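PDB 4XWW: DR2417 from Deinococcus radiodurans, which probably degrades and matures RNA as a 5'-3' exonuclease, and possibly as an endonuclease, of the metallo-beta-lactamase superfamily. Local coordinates for residues A[40-45]-A[141-146]; A[106-111]-A[132-137]; A[145-150]-A[162-167]; A[168-173]-A[203-208]. One frame throughout, in Å; residues are numbered along the deposited sequence.

Contact 1: A[40-45]-A[141-146]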
# COMPACT_ATOMS: atom_id res chain seq x y z
N GLY A 40 -16.55 -21.47 -34.42
CA GLY A 40 -15.99 -22.12 -35.60
C GLY A 40 -14.62 -21.54 -35.88
O GLY A 40 -13.78 -21.50 -34.98
N ASP A 41 -14.41 -21.06 -37.10
CA ASP A 41 -13.11 -20.48 -37.45
C ASP A 41 -13.14 -18.95 -37.49
O ASP A 41 -12.37 -18.33 -38.22
CB ASP A 41 -12.62 -21.05 -38.77
CG ASP A 41 -12.13 -22.48 -38.65
OD1 ASP A 41 -11.86 -22.93 -37.51
OD2 ASP A 41 -11.99 -23.16 -39.69
N GLU A 42 -14.04 -18.36 -36.71
CA GLU A 42 -14.11 -16.91 -36.63
C GLU A 42 -13.85 -16.44 -35.21
O GLU A 42 -14.34 -17.02 -34.25
CB GLU A 42 -15.47 -16.40 -37.12
CG GLU A 42 -15.74 -16.69 -38.60
CD GLU A 42 -17.08 -16.14 -39.08
OE1 GLU A 42 -17.91 -15.76 -38.23
OE2 GLU A 42 -17.30 -16.10 -40.31
N ILE A 43 -13.09 -15.36 -35.10
CA ILE A 43 -12.83 -14.75 -33.81
C ILE A 43 -13.14 -13.26 -33.81
O ILE A 43 -12.78 -12.55 -34.74
CB ILE A 43 -11.36 -14.97 -33.39
CG1 ILE A 43 -11.17 -16.42 -32.93
CG2 ILE A 43 -10.95 -13.99 -32.30
CD1 ILE A 43 -9.71 -16.85 -32.75
N VAL A 44 -13.79 -12.80 -32.76
CA VAL A 44 -13.91 -11.38 -32.47
C VAL A 44 -13.18 -11.12 -31.16
O VAL A 44 -13.33 -11.90 -30.21
CB VAL A 44 -15.37 -10.94 -32.36
CG1 VAL A 44 -15.47 -9.43 -32.12
CG2 VAL A 44 -16.14 -11.33 -33.63
N VAL A 45 -12.38 -10.06 -31.10
CA VAL A 45 -11.67 -9.72 -29.85
C VAL A 45 -12.24 -8.44 -29.27
O VAL A 45 -12.63 -7.53 -30.01
CB VAL A 45 -10.15 -9.55 -30.09
CG1 VAL A 45 -9.38 -9.46 -28.74
CG2 VAL A 45 -9.59 -10.70 -30.92
N GLY A 141 -17.61 -11.46 -39.78
CA GLY A 141 -17.78 -12.73 -40.47
C GLY A 141 -19.23 -13.18 -40.54
O GLY A 141 -20.13 -12.35 -40.55
N GLN A 142 -19.44 -14.49 -40.59
CA GLN A 142 -20.78 -15.06 -40.72
C GLN A 142 -21.54 -15.19 -39.41
O GLN A 142 -22.77 -15.20 -39.42
CB GLN A 142 -20.69 -16.45 -41.36
CG GLN A 142 -19.81 -16.52 -42.57
CD GLN A 142 -20.28 -15.60 -43.67
OE1 GLN A 142 -21.39 -15.75 -44.19
NE2 GLN A 142 -19.44 -14.63 -44.03
N SER A 143 -20.81 -15.30 -38.30
CA SER A 143 -21.38 -15.81 -37.05
C SER A 143 -21.68 -14.75 -36.00
O SER A 143 -22.41 -15.02 -35.04
CB SER A 143 -20.43 -16.85 -36.43
OG SER A 143 -20.28 -17.99 -37.26
N PHE A 144 -21.13 -13.55 -36.18
CA PHE A 144 -21.19 -12.53 -35.14
C PHE A 144 -21.80 -11.21 -35.61
O PHE A 144 -21.42 -10.68 -36.66
CB PHE A 144 -19.78 -12.23 -34.61
CG PHE A 144 -19.15 -13.37 -33.88
CD1 PHE A 144 -19.53 -13.67 -32.58
CD2 PHE A 144 -18.13 -14.10 -34.46
CE1 PHE A 144 -18.92 -14.71 -31.89
CE2 PHE A 144 -17.52 -15.14 -33.78
CZ PHE A 144 -17.91 -15.44 -32.49
N VAL A 145 -22.72 -10.68 -34.81
CA VAL A 145 -23.16 -9.30 -34.94
C VAL A 145 -23.10 -8.62 -33.57
O VAL A 145 -23.59 -9.18 -32.57
CB VAL A 145 -24.58 -9.20 -35.51
CG1 VAL A 145 -25.05 -7.75 -35.51
CG2 VAL A 145 -24.63 -9.81 -36.91
N ALA A 146 -22.49 -7.44 -33.51
CA ALA A 146 -22.37 -6.71 -32.25
C ALA A 146 -23.17 -5.41 -32.29
O ALA A 146 -23.05 -4.65 -33.25
CB ALA A 146 -20.90 -6.41 -31.94
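E42 meets Q142 and S143 through a carboxylate placed by its torsions: CG is anti to the carbonyl carbon (chi1 -64°), and the chain is extended beyond it. The carboxylate then receives two successive backbone N-H groups. Q142 N binds E42 OE2 at 2.7 Å, in a nearly straight bond (175°). The bond from S143 N to E42 OE1, 2.9 Å, is more bent (143°). Each oxygen uses its syn lone pair, so the two bonds fix the rotation of the carboxylate. Q142 CG lies 3.4 Å from E42 OE2. G141 CA also lies against E42 OE2.

Deeper in, V44 CG2 sits over one face of the F144 ring, 3.9 Å from the ring centre, in a CH-pi contact. The carbonyl O of E42 lies at the edge of the same ring, near its plane. F144 also touches Y39, and V44 touches F140 and I81. The contact joins the start of strand 42-46 to the 141-143 connection and the strand after it. These strands belong to two different sheets, and the V44-F144 pair packs between them, as in the two-sheet sandwich of the alpha-beta/beta-alpha metallo-beta-lactamase fold.

Contact 2: A[106-111]-A[132-137]; sequences YGLPLT and VTYGDE
L108 and V132 have the nearest CA atoms across the contact, 5.2 Å apart. Segment 106-111 ends strand 104-107 and turns into helix 109-122, with L108 at the N-cap position. Segment 132-137 has no regular structure until its last residue. One backbone bond crosses: V132 N to G107 O, 3.0 Å. A type II beta turn then runs from T133 to D136, with G135 at positive phi. D136 N closes it on T133 O, and T133 N in return binds D136 OD2 at 2.8 Å, met from above the carboxylate plane.

L108 and V132 carry most of the contact, and L108 touches with three different atoms. Its CG lies 3.6 Å from V132 O, and CD1 packs on V132 CG2. Y134 CG is anti to the carbonyl carbon (chi1 -54°), which directs the ring to the L108 side chain. L108 CD2 sits over one face of this ring, offset toward the rim, 3.7 Å from the ring centre. This is a CH-pi contact, and the two side chains cross at about a right angle. P109 CD also rests near V132 O. At the other end, V132 CG1 touches Y106 CD1 at 3.8 Å, while Y106 OH bonds to R130.

Y134 OH makes a weak hydrogen bond to N158 O, and L108 also packs on D157. The Y134 side chain is about 12 Å from a bound zinc ion. The contact ties a strand-to-helix junction to the link between the two sheets, at the periphery of the zinc site of this metallo-beta-lactamase fold.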
# COMPACT_ATOMS: atom_id res chain seq x y z
N TYR A 106 -13.48 -1.40 -34.18
CA TYR A 106 -14.66 -0.57 -33.96
C TYR A 106 -14.69 0.12 -32.60
O TYR A 106 -14.41 -0.51 -31.58
CB TYR A 106 -15.93 -1.40 -34.11
CG TYR A 106 -16.11 -1.92 -35.52
CD1 TYR A 106 -16.79 -1.17 -36.48
CD2 TYR A 106 -15.58 -3.15 -35.90
CE1 TYR A 106 -16.95 -1.65 -37.78
CE2 TYR A 106 -15.73 -3.62 -37.20
CZ TYR A 106 -16.41 -2.86 -38.14
OH TYR A 106 -16.56 -3.34 -39.43
N GLY A 107 -15.04 1.40 -32.58
CA GLY A 107 -15.21 2.06 -31.30
C GLY A 107 -15.85 3.43 -31.42
O GLY A 107 -15.98 3.96 -32.51
N LEU A 108 -16.21 4.03 -30.28
CA LEU A 108 -16.83 5.36 -30.31
C LEU A 108 -15.77 6.47 -30.47
O LEU A 108 -14.58 6.21 -30.31
CB LEU A 108 -17.69 5.56 -29.06
CG LEU A 108 -19.06 4.90 -29.27
CD1 LEU A 108 -19.09 3.51 -28.67
CD2 LEU A 108 -20.20 5.77 -28.74
N PRO A 109 -16.19 7.71 -30.82
CA PRO A 109 -15.19 8.70 -31.25
C PRO A 109 -14.06 9.03 -30.25
O PRO A 109 -12.92 9.12 -30.69
CB PRO A 109 -16.03 9.94 -31.52
CG PRO A 109 -17.36 9.42 -31.86
CD PRO A 109 -17.56 8.22 -31.00
N LEU A 110 -14.35 9.22 -28.96
CA LEU A 110 -13.26 9.54 -28.03
C LEU A 110 -12.31 8.35 -27.92
O LEU A 110 -11.09 8.51 -27.88
CB LEU A 110 -13.79 9.94 -26.64
CG LEU A 110 -12.72 10.23 -25.58
CD1 LEU A 110 -11.80 11.39 -26.04
CD2 LEU A 110 -13.39 10.53 -24.25
N THR A 111 -12.89 7.15 -27.90
CA THR A 111 -12.09 5.93 -27.85
C THR A 111 -11.11 5.88 -29.01
O THR A 111 -9.91 5.72 -28.82
CB THR A 111 -12.99 4.68 -27.87
OG1 THR A 111 -13.95 4.77 -26.81
CG2 THR A 111 -12.16 3.42 -27.68
N VAL A 132 -18.14 3.99 -34.57
CA VAL A 132 -19.54 3.66 -34.37
C VAL A 132 -20.18 4.65 -33.42
O VAL A 132 -19.51 5.50 -32.84
CB VAL A 132 -19.73 2.23 -33.82
CG1 VAL A 132 -19.28 1.18 -34.83
CG2 VAL A 132 -19.01 2.04 -32.47
N THR A 133 -21.48 4.54 -33.25
CA THR A 133 -22.13 5.25 -32.15
C THR A 133 -23.18 4.34 -31.55
O THR A 133 -23.41 3.24 -32.05
CB THR A 133 -22.74 6.57 -32.59
OG1 THR A 133 -23.14 7.31 -31.42
CG2 THR A 133 -23.95 6.32 -33.47
N TYR A 134 -23.80 4.77 -30.45
CA TYR A 134 -24.77 3.93 -29.77
C TYR A 134 -25.88 3.52 -30.73
O TYR A 134 -26.42 4.35 -31.47
CB TYR A 134 -25.35 4.65 -28.57
CG TYR A 134 -24.29 5.15 -27.63
CD1 TYR A 134 -23.40 4.26 -27.04
CD2 TYR A 134 -24.17 6.49 -27.35
CE1 TYR A 134 -22.41 4.71 -26.18
CE2 TYR A 134 -23.18 6.94 -26.50
CZ TYR A 134 -22.32 6.05 -25.91
OH TYR A 134 -21.34 6.50 -25.07
N GLY A 135 -26.20 2.23 -30.72
CA GLY A 135 -27.26 1.68 -31.54
C GLY A 135 -26.78 1.03 -32.81
O GLY A 135 -27.51 0.26 -33.45
N ASP A 136 -25.55 1.34 -33.20
CA ASP A 136 -24.96 0.73 -34.39
C ASP A 136 -24.82 -0.76 -34.18
O ASP A 136 -24.51 -1.22 -33.09
CB ASP A 136 -23.60 1.34 -34.71
CG ASP A 136 -23.71 2.67 -35.43
OD1 ASP A 136 -24.82 3.00 -35.90
OD2 ASP A 136 -22.69 3.38 -35.54
N GLU A 137 -25.06 -1.50 -35.26
CA GLU A 137 -24.88 -2.94 -35.27
C GLU A 137 -23.85 -3.28 -36.32
O GLU A 137 -24.02 -2.95 -37.50
CB GLU A 137 -26.19 -3.67 -35.59
CG GLU A 137 -27.18 -3.74 -34.44
CD GLU A 137 -28.39 -4.60 -34.76
OE1 GLU A 137 -29.52 -4.07 -34.75
OE2 GLU A 137 -28.21 -5.81 -35.02

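Contact 3: A[145-150]-A[162-167]; sequences VAEFFC and ILKTPV
V145 and K164, like E147 and I162, are hydrogen-bonded pairs of an antiparallel beta hairpin formed by strands 144-150 and 159-165. It belongs to one of the sheets of the metallo-beta-lactamase fold. The strand axes come within 4.7 Å. A146 and L163 form the non-hydrogen-bonded pair between them. K164 N binds V145 O at 2.7 Å. V145 N returns to K164 O, and E147 and I162 exchange the same two bonds. A146 CA also makes a CA-H...O contact with I162 O.

On the A146 face, L163 CD1 meets A146 CB at 4.0 Å. The other face carries V145, E147, I162 and K164. F149 CG takes the crowded position between the backbone N and the carbonyl carbon (chi1 59°). Its CE1 lies 3.8 Å from I162 CG1, and the two side chains cross at about a right angle.

K164 and E147 both have extended chains. K164 NZ has a second acid partner in E137. The buried carboxylate of E147 faces two cations, K164 and R194, both at OE1. K164 NZ meets E147 OE1 at 2.8 Å in a salt bridge, on the anti side and 25° out of the carboxylate plane.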
# COMPACT_ATOMS: atom_id res chain seq x y z
N VAL A 145 -22.72 -10.68 -34.81
CA VAL A 145 -23.16 -9.30 -34.94
C VAL A 145 -23.10 -8.62 -33.57
O VAL A 145 -23.59 -9.18 -32.57
CB VAL A 145 -24.58 -9.20 -35.51
CG1 VAL A 145 -25.05 -7.75 -35.51
CG2 VAL A 145 -24.63 -9.81 -36.91
N ALA A 146 -22.49 -7.44 -33.51
CA ALA A 146 -22.37 -6.71 -32.25
C ALA A 146 -23.17 -5.41 -32.29
O ALA A 146 -23.05 -4.65 -33.25
CB ALA A 146 -20.90 -6.41 -31.94
N GLU A 147 -23.96 -5.18 -31.24
CA GLU A 147 -24.77 -3.98 -31.11
C GLU A 147 -24.31 -3.16 -29.91
O GLU A 147 -24.31 -3.65 -28.78
CB GLU A 147 -26.25 -4.34 -30.96
CG GLU A 147 -27.16 -3.10 -30.94
CD GLU A 147 -28.63 -3.41 -30.70
OE1 GLU A 147 -29.02 -4.59 -30.80
OE2 GLU A 147 -29.40 -2.48 -30.40
N PHE A 148 -23.96 -1.90 -30.15
CA PHE A 148 -23.42 -1.04 -29.10
C PHE A 148 -24.54 -0.34 -28.35
O PHE A 148 -25.53 0.05 -28.96
CB PHE A 148 -22.46 -0.01 -29.71
CG PHE A 148 -21.19 -0.60 -30.26
CD1 PHE A 148 -21.17 -1.24 -31.49
CD2 PHE A 148 -20.00 -0.51 -29.55
CE1 PHE A 148 -20.01 -1.79 -31.99
CE2 PHE A 148 -18.83 -1.05 -30.05
CZ PHE A 148 -18.84 -1.69 -31.28
N PHE A 149 -24.39 -0.17 -27.04
CA PHE A 149 -25.33 0.69 -26.32
C PHE A 149 -24.59 1.48 -25.22
O PHE A 149 -23.52 1.08 -24.75
CB PHE A 149 -26.50 -0.11 -25.75
CG PHE A 149 -26.08 -1.18 -24.79
CD1 PHE A 149 -25.78 -2.46 -25.24
CD2 PHE A 149 -26.00 -0.92 -23.42
CE1 PHE A 149 -25.40 -3.46 -24.37
CE2 PHE A 149 -25.60 -1.92 -22.52
CZ PHE A 149 -25.29 -3.19 -23.00
N CYS A 150 -25.19 2.59 -24.82
CA CYS A 150 -24.54 3.50 -23.88
C CYS A 150 -24.59 3.00 -22.45
O CYS A 150 -25.65 2.61 -21.96
CB CYS A 150 -25.19 4.88 -23.97
SG CYS A 150 -24.43 6.09 -22.87
N ILE A 162 -24.18 -5.97 -27.14
CA ILE A 162 -24.79 -7.27 -27.27
C ILE A 162 -24.15 -7.99 -28.45
O ILE A 162 -24.18 -7.49 -29.58
CB ILE A 162 -26.31 -7.17 -27.46
CG1 ILE A 162 -26.89 -6.42 -26.26
CG2 ILE A 162 -26.91 -8.56 -27.65
CD1 ILE A 162 -28.34 -6.07 -26.32
N LEU A 163 -23.54 -9.13 -28.16
CA LEU A 163 -22.94 -9.97 -29.17
C LEU A 163 -23.90 -11.09 -29.53
O LEU A 163 -24.17 -11.97 -28.72
CB LEU A 163 -21.61 -10.54 -28.69
CG LEU A 163 -20.78 -11.23 -29.76
CD1 LEU A 163 -20.31 -10.22 -30.80
CD2 LEU A 163 -19.61 -11.99 -29.16
N LYS A 164 -24.41 -11.03 -30.75
CA LYS A 164 -25.41 -11.98 -31.22
C LYS A 164 -24.69 -13.08 -31.96
O LYS A 164 -23.94 -12.82 -32.88
CB LYS A 164 -26.45 -11.27 -32.08
CG LYS A 164 -27.05 -10.04 -31.37
CD LYS A 164 -27.79 -9.09 -32.31
CE LYS A 164 -28.17 -7.81 -31.55
NZ LYS A 164 -29.01 -6.87 -32.37
N THR A 165 -24.86 -14.31 -31.49
CA THR A 165 -24.10 -15.45 -31.99
C THR A 165 -25.06 -16.57 -32.37
O THR A 165 -26.24 -16.49 -32.05
CB THR A 165 -23.10 -15.97 -30.93
OG1 THR A 165 -23.77 -16.85 -30.03
CG2 THR A 165 -22.47 -14.81 -30.14
N PRO A 166 -24.56 -17.62 -33.06
CA PRO A 166 -25.46 -18.73 -33.39
C PRO A 166 -26.08 -19.47 -32.19
O PRO A 166 -27.07 -20.18 -32.36
CB PRO A 166 -24.56 -19.69 -34.17
CG PRO A 166 -23.51 -18.81 -34.75
CD PRO A 166 -23.26 -17.74 -33.75
N VAL A 167 -25.51 -19.33 -31.00
CA VAL A 167 -26.05 -20.06 -29.86
C VAL A 167 -26.98 -19.16 -29.03
O VAL A 167 -27.68 -19.64 -28.13
CB VAL A 167 -24.95 -20.63 -28.93
CG1 VAL A 167 -23.97 -21.50 -29.72
CG2 VAL A 167 -24.21 -19.49 -28.23

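Contact 4: A[168-173]-A[203-208]; sequences GDVLHT and VLLLIS
I207 lies between V170 and H172 on one face of two parallel strands, 168-172 and 205-209. Its CB is 4.0 Å from H172 CD2. CG2 is anti to the backbone N and rises over one face of the H172 ring, offset toward the rim. It lies 3.9 Å from the ring centre, a CH-pi contact. CG1 turns the other way, anti to the carbonyl carbon (chi1 -54°), toward V170 CG1. The tip, CD1, meets V170 CG1 at 3.8 Å. The same V170 methyl touches L205 CD2. On the other face, L171 CD2 packs on L206 CD1 at 3.7 Å, and L171 CB on V203 CG1. T173 CG2 reaches S208 OG at 3.6 Å. T173 OG1 makes a weak hydrogen bond to the backbone N of D209, the predicted proton donor.

The backbones run parallel, with axes 4.8 Å apart at the closest point. L171 N binds L205 O, I207 N binds L171 O and T173 N binds I207 O. D169 O takes L205 N and, weakly, L204 N.

Helix 192-201 joins the strands, making a beta-alpha-beta unit. W402 meets the H172 ring edge-to-face. The histidine is therefore held by an aliphatic face contact, a polar tether and aromatic neighbours. Its side chain is about 9 Å from a bound zinc ion, too far to be a ligand; its ring nitrogen ND1 is instead hydrogen-bonded to Y161 OH.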
# COMPACT_ATOMS: atom_id res chain seq x y z
N GLY A 168 -26.98 -17.87 -29.33
CA GLY A 168 -27.76 -16.91 -28.58
C GLY A 168 -27.00 -15.63 -28.31
O GLY A 168 -25.94 -15.39 -28.89
N ASP A 169 -27.52 -14.79 -27.41
CA ASP A 169 -26.95 -13.47 -27.18
C ASP A 169 -26.11 -13.36 -25.91
O ASP A 169 -26.52 -13.82 -24.86
CB ASP A 169 -28.04 -12.40 -27.09
CG ASP A 169 -28.79 -12.21 -28.38
OD1 ASP A 169 -28.36 -12.73 -29.43
OD2 ASP A 169 -29.82 -11.51 -28.33
N VAL A 170 -24.96 -12.71 -26.03
CA VAL A 170 -24.14 -12.33 -24.89
C VAL A 170 -24.32 -10.83 -24.65
O VAL A 170 -24.14 -10.03 -25.57
CB VAL A 170 -22.64 -12.64 -25.12
CG1 VAL A 170 -21.77 -12.18 -23.91
CG2 VAL A 170 -22.43 -14.13 -25.45
N LEU A 171 -24.71 -10.44 -23.45
CA LEU A 171 -24.68 -9.03 -23.09
C LEU A 171 -23.47 -8.74 -22.22
O LEU A 171 -23.29 -9.35 -21.17
CB LEU A 171 -25.95 -8.60 -22.35
CG LEU A 171 -26.09 -7.07 -22.23
CD1 LEU A 171 -27.56 -6.68 -22.39
CD2 LEU A 171 -25.55 -6.55 -20.90
N HIS A 172 -22.62 -7.83 -22.68
CA HIS A 172 -21.45 -7.42 -21.92
C HIS A 172 -21.71 -5.98 -21.47
O HIS A 172 -21.91 -5.11 -22.30
CB HIS A 172 -20.19 -7.54 -22.79
CG HIS A 172 -18.91 -7.32 -22.05
ND1 HIS A 172 -17.68 -7.66 -22.59
CD2 HIS A 172 -18.65 -6.82 -20.83
CE1 HIS A 172 -16.73 -7.36 -21.73
NE2 HIS A 172 -17.29 -6.85 -20.65
N THR A 173 -21.73 -5.74 -20.16
CA THR A 173 -22.06 -4.41 -19.65
C THR A 173 -20.99 -3.37 -20.00
O THR A 173 -21.25 -2.18 -19.97
CB THR A 173 -22.22 -4.40 -18.12
OG1 THR A 173 -21.00 -4.80 -17.49
CG2 THR A 173 -23.35 -5.32 -17.69
N VAL A 203 -31.28 -13.09 -22.78
CA VAL A 203 -29.83 -13.01 -22.66
C VAL A 203 -29.30 -14.39 -22.24
O VAL A 203 -29.63 -14.88 -21.16
CB VAL A 203 -29.40 -11.93 -21.63
CG1 VAL A 203 -27.87 -11.97 -21.37
CG2 VAL A 203 -29.85 -10.54 -22.08
N LEU A 204 -28.53 -15.04 -23.11
CA LEU A 204 -27.93 -16.33 -22.75
C LEU A 204 -26.82 -16.18 -21.71
O LEU A 204 -26.74 -16.94 -20.73
CB LEU A 204 -27.37 -17.02 -24.00
CG LEU A 204 -26.70 -18.38 -23.77
CD1 LEU A 204 -27.71 -19.39 -23.23
CD2 LEU A 204 -26.11 -18.89 -25.07
N LEU A 205 -25.94 -15.21 -21.94
CA LEU A 205 -24.81 -14.99 -21.05
C LEU A 205 -24.68 -13.51 -20.73
O LEU A 205 -24.66 -12.67 -21.62
CB LEU A 205 -23.51 -15.49 -21.68
CG LEU A 205 -22.23 -15.14 -20.92
CD1 LEU A 205 -22.20 -15.85 -19.58
CD2 LEU A 205 -21.04 -15.53 -21.78
N LEU A 206 -24.59 -13.21 -19.43
CA LEU A 206 -24.24 -11.86 -19.00
C LEU A 206 -22.78 -11.80 -18.52
O LEU A 206 -22.33 -12.66 -17.74
CB LEU A 206 -25.17 -11.40 -17.87
CG LEU A 206 -24.75 -10.10 -17.17
CD1 LEU A 206 -24.96 -8.89 -18.10
CD2 LEU A 206 -25.54 -9.92 -15.87
N ILE A 207 -22.05 -10.81 -19.02
CA ILE A 207 -20.71 -10.49 -18.51
C ILE A 207 -20.78 -9.11 -17.87
O ILE A 207 -21.10 -8.12 -18.55
CB ILE A 207 -19.66 -10.54 -19.66
CG1 ILE A 207 -19.70 -11.89 -20.40
CG2 ILE A 207 -18.24 -10.26 -19.13
CD1 ILE A 207 -18.77 -11.92 -21.60
N SER A 208 -20.43 -9.00 -16.58
CA SER A 208 -20.67 -7.74 -15.88
C SER A 208 -19.52 -7.34 -14.98
O SER A 208 -18.79 -8.17 -14.42
CB SER A 208 -21.98 -7.83 -15.08
OG SER A 208 -22.34 -6.58 -14.50

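All four contacts belong to the metallo-beta-lactamase part of the chain. Contact 2 is nested inside the loop closed by contact 1; contact 3 starts where contact 1 ends, and contact 4 follows. Contacts 1 and 3 share V145 and A146 on strand 144-150, with centres 11 Å apart. Contacts 3 and 4 have centres 9 Å apart in one mixed sheet, where L163 N meets V170 O across neighbouring strands 159-165 and 168-172. Contact 2, its centre 13 Å from that of contact 3, reaches it through the E137-K164 salt bridge. Contacts 1 and 2 bridge this sheet and the one holding strands 42-46 and 104-107; contacts 3 and 4 build the first of them.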